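Local coordinates for DUF3218 domain-containing protein (Pseudomonas aeruginosa, PDB 2IGS) that is of unknown function but belongs to a mostly helical family grouped with the lysozymes, so a lysozyme-like role can only be suspected, at residues L99-Q104 with T168-I173; S146-S151 with D192-I197; Y152-R157 with T208-Y213. All coordinates share one frame; numbering follows the deposited sequence.

In the fold
All three contacts hold helices in one compact domain, and they differ in depth and chemistry. Contact 3 lies deepest, its centre about 8 Å from the centre of the chain, and sets the 152-157 hairpin arm on helix 203-216. Contact 2, also buried, packs strand 148-150 of the same sheet against helix 190-200, so the two share the hairpin and use consecutive helices. Contact 1 is partly buried: the chain entering helix 171-177 lies on helix 87-113, and it touches contact 3, with Leu-169 and Ile-173 among the residues that reach helix 203-216. Contact 2 is purely aliphatic and aromatic, contact 3 adds a CH-pi interaction, and contact 1 mixes hydroxyl, carbonyl and methyl groups.

Contact 1. Residues L99-Q104 with T168-I173; sequences LTSMAQ and TLPEDI
An extended run of chain lies across helix 87-113 just before it turns into helix 171-177, so this is a loop-to-helix contact of the helical part of the domain. Thr-168 comes first and does most of the touching. Its CG2 is anti to the backbone N and projects at the helix surface, 4.0 Å from CB of Ser-101. CG2 of Thr-168 also lies 4.1 Å from OE1 of Gln-104, whose extended side chain crosses the threonine at about a right angle one turn further on. O of Thr-168 lies 3.4 Å from OG of Ser-101, a weak hydrogen bond at best; the side-chain ND2 of Asn-105 also donates to that oxygen. Small Ser-101 suits the spot because it lets the loop backbone lie close to the helix. Leu-169 turns its CB away from helix 87-113, and its side chain packs on Ala-212 of helix 203-216. Pro-170 then sets CD 3.7 Å from OG of Ser-101 and occupies the N-cap position; its ring restricts phi, and its missing N-H costs the helix nothing there, though it offers no capping side chain. Asp-172, in the first turn, forms a salt bridge with Arg-89, earlier on helix 87-113. Ile-173 is buried against helix 203-216, its CD1 resting on CB of Thr-208.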
# COMPACT_ATOMS: atom_id res chain seq x y z
N LEU F 99 11.18 4.23 -46.01
CA LEU F 99 12.47 4.12 -45.37
C LEU F 99 12.64 5.19 -44.29
O LEU F 99 13.06 4.87 -43.17
CB LEU F 99 13.58 4.21 -46.39
CG LEU F 99 13.70 3.01 -47.34
CD1 LEU F 99 14.83 3.24 -48.31
CD2 LEU F 99 13.90 1.71 -46.54
N THR F 100 12.30 6.42 -44.65
CA THR F 100 12.30 7.57 -43.74
C THR F 100 11.43 7.31 -42.52
O THR F 100 11.88 7.50 -41.40
CB THR F 100 11.85 8.87 -44.45
OG1 THR F 100 12.74 9.17 -45.53
CG2 THR F 100 11.86 10.03 -43.52
N SER F 101 10.20 6.84 -42.74
CA SER F 101 9.20 6.73 -41.67
C SER F 101 9.57 5.64 -40.67
O SER F 101 9.48 5.85 -39.46
CB SER F 101 7.78 6.54 -42.24
OG SER F 101 7.23 5.25 -41.99
N MSE F 102 10.01 4.48 -41.18
CA MSE F 102 10.52 3.43 -40.31
C MSE F 102 11.68 3.86 -39.44
O MSE F 102 11.75 3.45 -38.29
CB MSE F 102 10.94 2.20 -41.10
CG MSE F 102 9.79 1.33 -41.49
SE MSE F 102 10.31 -0.51 -41.76
CE MSE F 102 12.09 -0.29 -42.49
N ALA F 103 12.58 4.67 -39.98
CA ALA F 103 13.76 5.11 -39.24
C ALA F 103 13.33 5.98 -38.07
O ALA F 103 13.76 5.76 -36.94
CB ALA F 103 14.72 5.87 -40.16
N GLN F 104 12.46 6.95 -38.35
CA GLN F 104 11.93 7.88 -37.36
C GLN F 104 11.09 7.17 -36.30
O GLN F 104 11.24 7.45 -35.10
CB GLN F 104 11.13 9.01 -38.04
CG GLN F 104 12.00 9.98 -38.85
CD GLN F 104 11.22 10.90 -39.79
OE1 GLN F 104 10.06 10.63 -40.14
NE2 GLN F 104 11.86 12.00 -40.21
N THR F 168 3.12 8.39 -38.41
CA THR F 168 3.94 8.63 -39.61
C THR F 168 4.01 7.34 -40.47
O THR F 168 4.64 6.34 -40.08
CB THR F 168 5.34 9.12 -39.22
OG1 THR F 168 5.22 10.19 -38.29
CG2 THR F 168 6.09 9.62 -40.43
N LEU F 169 3.36 7.39 -41.62
CA LEU F 169 3.09 6.21 -42.44
C LEU F 169 2.98 6.58 -43.92
O LEU F 169 2.31 7.57 -44.25
CB LEU F 169 1.78 5.59 -41.95
CG LEU F 169 1.47 4.10 -42.02
CD1 LEU F 169 2.65 3.22 -41.64
CD2 LEU F 169 0.29 3.83 -41.10
N PRO F 170 3.66 5.83 -44.82
CA PRO F 170 3.49 6.11 -46.25
C PRO F 170 2.03 5.99 -46.67
O PRO F 170 1.26 5.22 -46.07
CB PRO F 170 4.32 5.02 -46.95
CG PRO F 170 4.58 3.99 -45.91
CD PRO F 170 4.60 4.72 -44.59
N GLU F 171 1.67 6.76 -47.70
CA GLU F 171 0.31 6.86 -48.25
C GLU F 171 -0.41 5.52 -48.40
O GLU F 171 -1.53 5.35 -47.91
CB GLU F 171 0.35 7.56 -49.62
CG GLU F 171 0.57 9.07 -49.57
CD GLU F 171 0.79 9.70 -50.95
OE1 GLU F 171 0.15 9.26 -51.93
OE2 GLU F 171 1.60 10.65 -51.04
N ASP F 172 0.25 4.57 -49.06
CA ASP F 172 -0.38 3.30 -49.47
C ASP F 172 -0.77 2.38 -48.31
O ASP F 172 -1.78 1.69 -48.37
CB ASP F 172 0.50 2.54 -50.47
CG ASP F 172 0.53 3.20 -51.84
OD1 ASP F 172 1.50 2.96 -52.60
OD2 ASP F 172 -0.41 3.96 -52.18
N ILE F 173 0.03 2.40 -47.24
CA ILE F 173 -0.29 1.69 -46.00
C ILE F 173 -1.42 2.40 -45.25
O ILE F 173 -2.36 1.77 -44.76
CB ILE F 173 0.97 1.50 -45.10
CG1 ILE F 173 2.12 0.91 -45.92
CG2 ILE F 173 0.64 0.58 -43.92
CD1 ILE F 173 3.36 0.58 -45.12

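Contact 2. Residues S146-S151 with D192-I197; sequences SGLLVS and DVFNTI
Leu-148 drives its forked end into the side of the helix, one methyl against Phe-194, the other between Val-193 and Ile-197. CD1 of Leu-148 approaches the Phe-194 ring obliquely and comes within 3.5 Å of its CD2. CD2 of Leu-148 goes the other way, meeting CG1 of Val-193 at 4.1 Å, with the two side chains crossing at about a right angle, and CD1 of Ile-197, tip to tip. The leucine torsions are unusual: with chi1 -93° and chi2 near 0° the fork is eclipsed, a strained-looking arrangement that may reflect crowding. Strand 148-150, the middle one of a three-stranded antiparallel sheet, here carries helix 190-200 on one face; the axes of strand 148-150 and of residues 192-197 run almost parallel, 8° apart, at a closest approach of 10.3 Å. Two residues on from Leu-148, Val-150 points to the same side, and its CG2 lies 4.2 Å from CG2 of Ile-197, which is anti to the backbone N. Val-132 of the adjoining strand also touches Val-150, Phe-194 and Ile-197, so aliphatic residues and one phenylalanine fill the layer between sheet and helix. Leu-149, between the two, faces the opposite way and packs on Ser-139 of the second subunit.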
# COMPACT_ATOMS: atom_id res chain seq x y z
N SER F 146 -15.49 -6.78 -30.88
CA SER F 146 -14.14 -6.97 -31.43
C SER F 146 -14.00 -6.47 -32.86
O SER F 146 -14.97 -6.42 -33.63
CB SER F 146 -13.74 -8.46 -31.40
OG SER F 146 -13.65 -8.93 -30.07
N GLY F 147 -12.76 -6.11 -33.22
CA GLY F 147 -12.42 -5.71 -34.57
C GLY F 147 -11.12 -6.35 -34.99
O GLY F 147 -10.83 -7.47 -34.60
N LEU F 148 -10.34 -5.62 -35.77
CA LEU F 148 -9.11 -6.12 -36.35
C LEU F 148 -7.91 -5.99 -35.42
O LEU F 148 -7.62 -4.90 -34.90
CB LEU F 148 -8.81 -5.33 -37.63
CG LEU F 148 -9.27 -5.78 -39.01
CD1 LEU F 148 -10.03 -7.08 -38.95
CD2 LEU F 148 -10.03 -4.68 -39.75
N LEU F 149 -7.19 -7.09 -35.27
CA LEU F 149 -5.89 -7.09 -34.63
C LEU F 149 -4.80 -7.53 -35.63
O LEU F 149 -4.74 -8.69 -36.04
CB LEU F 149 -5.90 -7.96 -33.37
CG LEU F 149 -4.61 -7.97 -32.55
CD1 LEU F 149 -4.26 -6.53 -32.03
CD2 LEU F 149 -4.77 -8.96 -31.40
N VAL F 150 -3.92 -6.59 -35.98
CA VAL F 150 -3.02 -6.80 -37.10
C VAL F 150 -1.57 -6.84 -36.63
O VAL F 150 -1.17 -6.06 -35.76
CB VAL F 150 -3.28 -5.67 -38.17
CG1 VAL F 150 -2.21 -5.61 -39.22
CG2 VAL F 150 -4.64 -5.86 -38.80
N SER F 151 -0.80 -7.77 -37.18
CA SER F 151 0.63 -7.87 -36.85
C SER F 151 0.85 -8.05 -35.34
O SER F 151 0.05 -8.65 -34.63
CB SER F 151 1.39 -6.63 -37.36
OG SER F 151 2.79 -6.81 -37.28
N ASP F 192 -14.82 -7.56 -46.20
CA ASP F 192 -14.04 -6.92 -47.24
C ASP F 192 -12.76 -6.26 -46.70
O ASP F 192 -11.70 -6.46 -47.27
CB ASP F 192 -14.90 -5.89 -48.00
CG ASP F 192 -15.84 -6.54 -49.03
OD1 ASP F 192 -15.84 -7.78 -49.21
OD2 ASP F 192 -16.59 -5.77 -49.68
N VAL F 193 -12.87 -5.50 -45.60
CA VAL F 193 -11.73 -4.76 -45.03
C VAL F 193 -10.72 -5.71 -44.39
O VAL F 193 -9.52 -5.59 -44.61
CB VAL F 193 -12.16 -3.61 -44.02
CG1 VAL F 193 -10.95 -2.97 -43.32
CG2 VAL F 193 -12.93 -2.51 -44.75
N PHE F 194 -11.22 -6.68 -43.63
CA PHE F 194 -10.41 -7.75 -43.06
C PHE F 194 -9.52 -8.37 -44.15
O PHE F 194 -8.31 -8.55 -43.97
CB PHE F 194 -11.34 -8.81 -42.45
CG PHE F 194 -10.62 -9.90 -41.68
CD1 PHE F 194 -9.71 -10.75 -42.30
CD2 PHE F 194 -10.91 -10.12 -40.34
CE1 PHE F 194 -9.07 -11.75 -41.60
CE2 PHE F 194 -10.29 -11.14 -39.63
CZ PHE F 194 -9.37 -11.95 -40.26
N ASN F 195 -10.13 -8.67 -45.29
CA ASN F 195 -9.43 -9.40 -46.34
C ASN F 195 -8.58 -8.62 -47.34
O ASN F 195 -7.57 -9.15 -47.83
CB ASN F 195 -10.35 -10.42 -46.97
CG ASN F 195 -10.57 -11.58 -46.02
OD1 ASN F 195 -9.61 -12.26 -45.66
ND2 ASN F 195 -11.80 -11.74 -45.52
N THR F 196 -8.96 -7.36 -47.56
CA THR F 196 -8.11 -6.35 -48.21
C THR F 196 -6.78 -6.17 -47.47
O THR F 196 -5.71 -6.14 -48.09
CB THR F 196 -8.80 -4.96 -48.24
OG1 THR F 196 -10.04 -5.07 -48.92
CG2 THR F 196 -7.96 -3.95 -49.00
N ILE F 197 -6.86 -6.01 -46.16
CA ILE F 197 -5.70 -5.74 -45.32
C ILE F 197 -4.81 -6.97 -45.31
O ILE F 197 -3.61 -6.89 -45.57
CB ILE F 197 -6.08 -5.30 -43.87
CG1 ILE F 197 -6.76 -3.91 -43.90
CG2 ILE F 197 -4.83 -5.29 -42.97
CD1 ILE F 197 -7.26 -3.41 -42.53

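Contact 3. Residues Y152-R157 with T208-Y213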
# COMPACT_ATOMS: atom_id res chain seq x y z
N TYR F 152 1.97 -7.53 -34.85
CA TYR F 152 2.38 -7.78 -33.47
C TYR F 152 1.78 -6.77 -32.49
O TYR F 152 2.50 -6.04 -31.79
CB TYR F 152 3.91 -7.83 -33.39
CG TYR F 152 4.53 -8.96 -34.20
CD1 TYR F 152 4.01 -10.26 -34.15
CD2 TYR F 152 5.68 -8.75 -34.98
CE1 TYR F 152 4.58 -11.29 -34.85
CE2 TYR F 152 6.26 -9.79 -35.69
CZ TYR F 152 5.70 -11.05 -35.63
OH TYR F 152 6.29 -12.09 -36.31
N GLY F 153 0.46 -6.74 -32.43
CA GLY F 153 -0.23 -5.80 -31.55
C GLY F 153 -0.83 -4.53 -32.13
O GLY F 153 -1.28 -3.66 -31.34
N VAL F 154 -0.86 -4.38 -33.46
CA VAL F 154 -1.59 -3.23 -34.07
C VAL F 154 -3.12 -3.40 -33.98
O VAL F 154 -3.77 -3.98 -34.85
CB VAL F 154 -1.15 -2.87 -35.53
CG1 VAL F 154 -1.77 -1.52 -35.98
CG2 VAL F 154 0.34 -2.82 -35.63
N ASN F 155 -3.68 -2.85 -32.92
CA ASN F 155 -5.09 -2.97 -32.62
C ASN F 155 -5.89 -1.87 -33.29
O ASN F 155 -6.03 -0.75 -32.77
CB ASN F 155 -5.29 -2.94 -31.10
CG ASN F 155 -6.63 -3.53 -30.67
OD1 ASN F 155 -7.66 -3.37 -31.34
ND2 ASN F 155 -6.63 -4.23 -29.54
N LEU F 156 -6.43 -2.20 -34.46
CA LEU F 156 -7.10 -1.21 -35.28
C LEU F 156 -8.47 -0.82 -34.70
O LEU F 156 -8.89 0.32 -34.85
CB LEU F 156 -7.21 -1.73 -36.73
CG LEU F 156 -5.94 -1.94 -37.56
CD1 LEU F 156 -6.31 -2.41 -38.96
CD2 LEU F 156 -5.10 -0.68 -37.64
N ARG F 157 -9.13 -1.76 -34.03
CA ARG F 157 -10.45 -1.60 -33.41
C ARG F 157 -10.42 -0.52 -32.35
O ARG F 157 -11.36 0.25 -32.16
CB ARG F 157 -10.87 -2.91 -32.75
CG ARG F 157 -12.14 -2.82 -31.88
CD ARG F 157 -13.37 -2.58 -32.72
NE ARG F 157 -14.59 -2.46 -31.92
CZ ARG F 157 -14.99 -1.33 -31.34
NH1 ARG F 157 -14.26 -0.22 -31.47
NH2 ARG F 157 -16.10 -1.30 -30.62
N THR F 208 6.49 -1.79 -41.09
CA THR F 208 6.30 -0.33 -41.20
C THR F 208 5.08 0.14 -40.37
O THR F 208 5.17 1.12 -39.63
CB THR F 208 6.15 0.13 -42.68
OG1 THR F 208 7.19 -0.46 -43.47
CG2 THR F 208 6.23 1.64 -42.83
N LEU F 209 3.96 -0.56 -40.51
CA LEU F 209 2.74 -0.27 -39.79
C LEU F 209 2.97 -0.44 -38.30
O LEU F 209 2.57 0.43 -37.50
CB LEU F 209 1.59 -1.20 -40.25
CG LEU F 209 0.23 -1.17 -39.54
CD1 LEU F 209 -0.48 0.17 -39.81
CD2 LEU F 209 -0.69 -2.35 -39.95
N LEU F 210 3.64 -1.55 -37.93
CA LEU F 210 3.92 -1.89 -36.54
C LEU F 210 4.65 -0.77 -35.80
O LEU F 210 4.28 -0.39 -34.70
CB LEU F 210 4.73 -3.20 -36.44
CG LEU F 210 5.09 -3.68 -35.02
CD1 LEU F 210 3.86 -4.27 -34.31
CD2 LEU F 210 6.22 -4.71 -35.05
N LEU F 211 5.71 -0.27 -36.43
CA LEU F 211 6.52 0.79 -35.86
C LEU F 211 5.78 2.13 -35.83
O LEU F 211 5.93 2.88 -34.89
CB LEU F 211 7.83 0.92 -36.66
CG LEU F 211 8.77 -0.29 -36.57
CD1 LEU F 211 10.00 -0.09 -37.45
CD2 LEU F 211 9.14 -0.59 -35.12
N ALA F 212 4.98 2.42 -36.86
CA ALA F 212 4.20 3.66 -36.87
C ALA F 212 3.23 3.76 -35.69
O ALA F 212 3.16 4.78 -35.00
CB ALA F 212 3.43 3.79 -38.20
N TYR F 213 2.45 2.70 -35.52
CA TYR F 213 1.51 2.51 -34.42
C TYR F 213 2.21 2.62 -33.08
O TYR F 213 1.88 3.48 -32.27
CB TYR F 213 0.87 1.14 -34.59
CG TYR F 213 -0.08 0.72 -33.48
CD1 TYR F 213 -1.40 1.16 -33.48
CD2 TYR F 213 0.32 -0.17 -32.48
CE1 TYR F 213 -2.29 0.78 -32.48
CE2 TYR F 213 -0.57 -0.56 -31.46
CZ TYR F 213 -1.87 -0.08 -31.47
OH TYR F 213 -2.77 -0.45 -30.49
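This is a buried, largely apolar contact in which the second arm of a beta hairpin, with the turn that leads into it, lies against the side of helix 203-216. Val-154 is at its centre. The CA of Val-154 sits over the face of the Tyr-213 ring, 3.9 Å from the centroid and only 13° off the ring normal, a well-aligned CH-pi interaction. CG1 of Val-154, anti to the backbone N, lies over the same ring, 3.7 Å from CD1 of Tyr-213, and also meets CG of Leu-209. CG2 of Val-154 rests 3.8 Å from CA of Leu-210, so a beta-branched residue can grip ring and helix backbone at once. CG of Tyr-213 is anti to the backbone N; the ring lies along the hairpin arm and brings CE2 of Tyr-213 to 3.2 Å from O of Gly-153. OH of Tyr-213 lies 3.6 Å from CB of Asn-155. Leu-210 reaches the turn: its CD1 packs 3.7 Å from CB of Tyr-152, while its CD2 meets the edge of the tyrosine ring. Gly-153 has phi 101°, where a CB would collide with the preceding carbonyl oxygen, so glycine suits this turn. The polar ends of Tyr-152 and Asn-155 are hydrogen-bonded outside: Tyr-152 OH to O of Val-127, and ND2 of Asn-155 to OG of Ser-139 of the second subunit, with a bound acetic acid, probably from crystallisation, about 5 Å from the asparagine side chain. Tyr-152 also leans on Pro-45 and Leu-48 of helix 35-48. Strand 148-150 adjoins the hairpin arm, its Val-150 touching Leu-209, while Thr-208 packs on helix 87-113 and Leu-211 on both 35-48 and 87-113, so helix 203-216 lies between the sheet and these two helices.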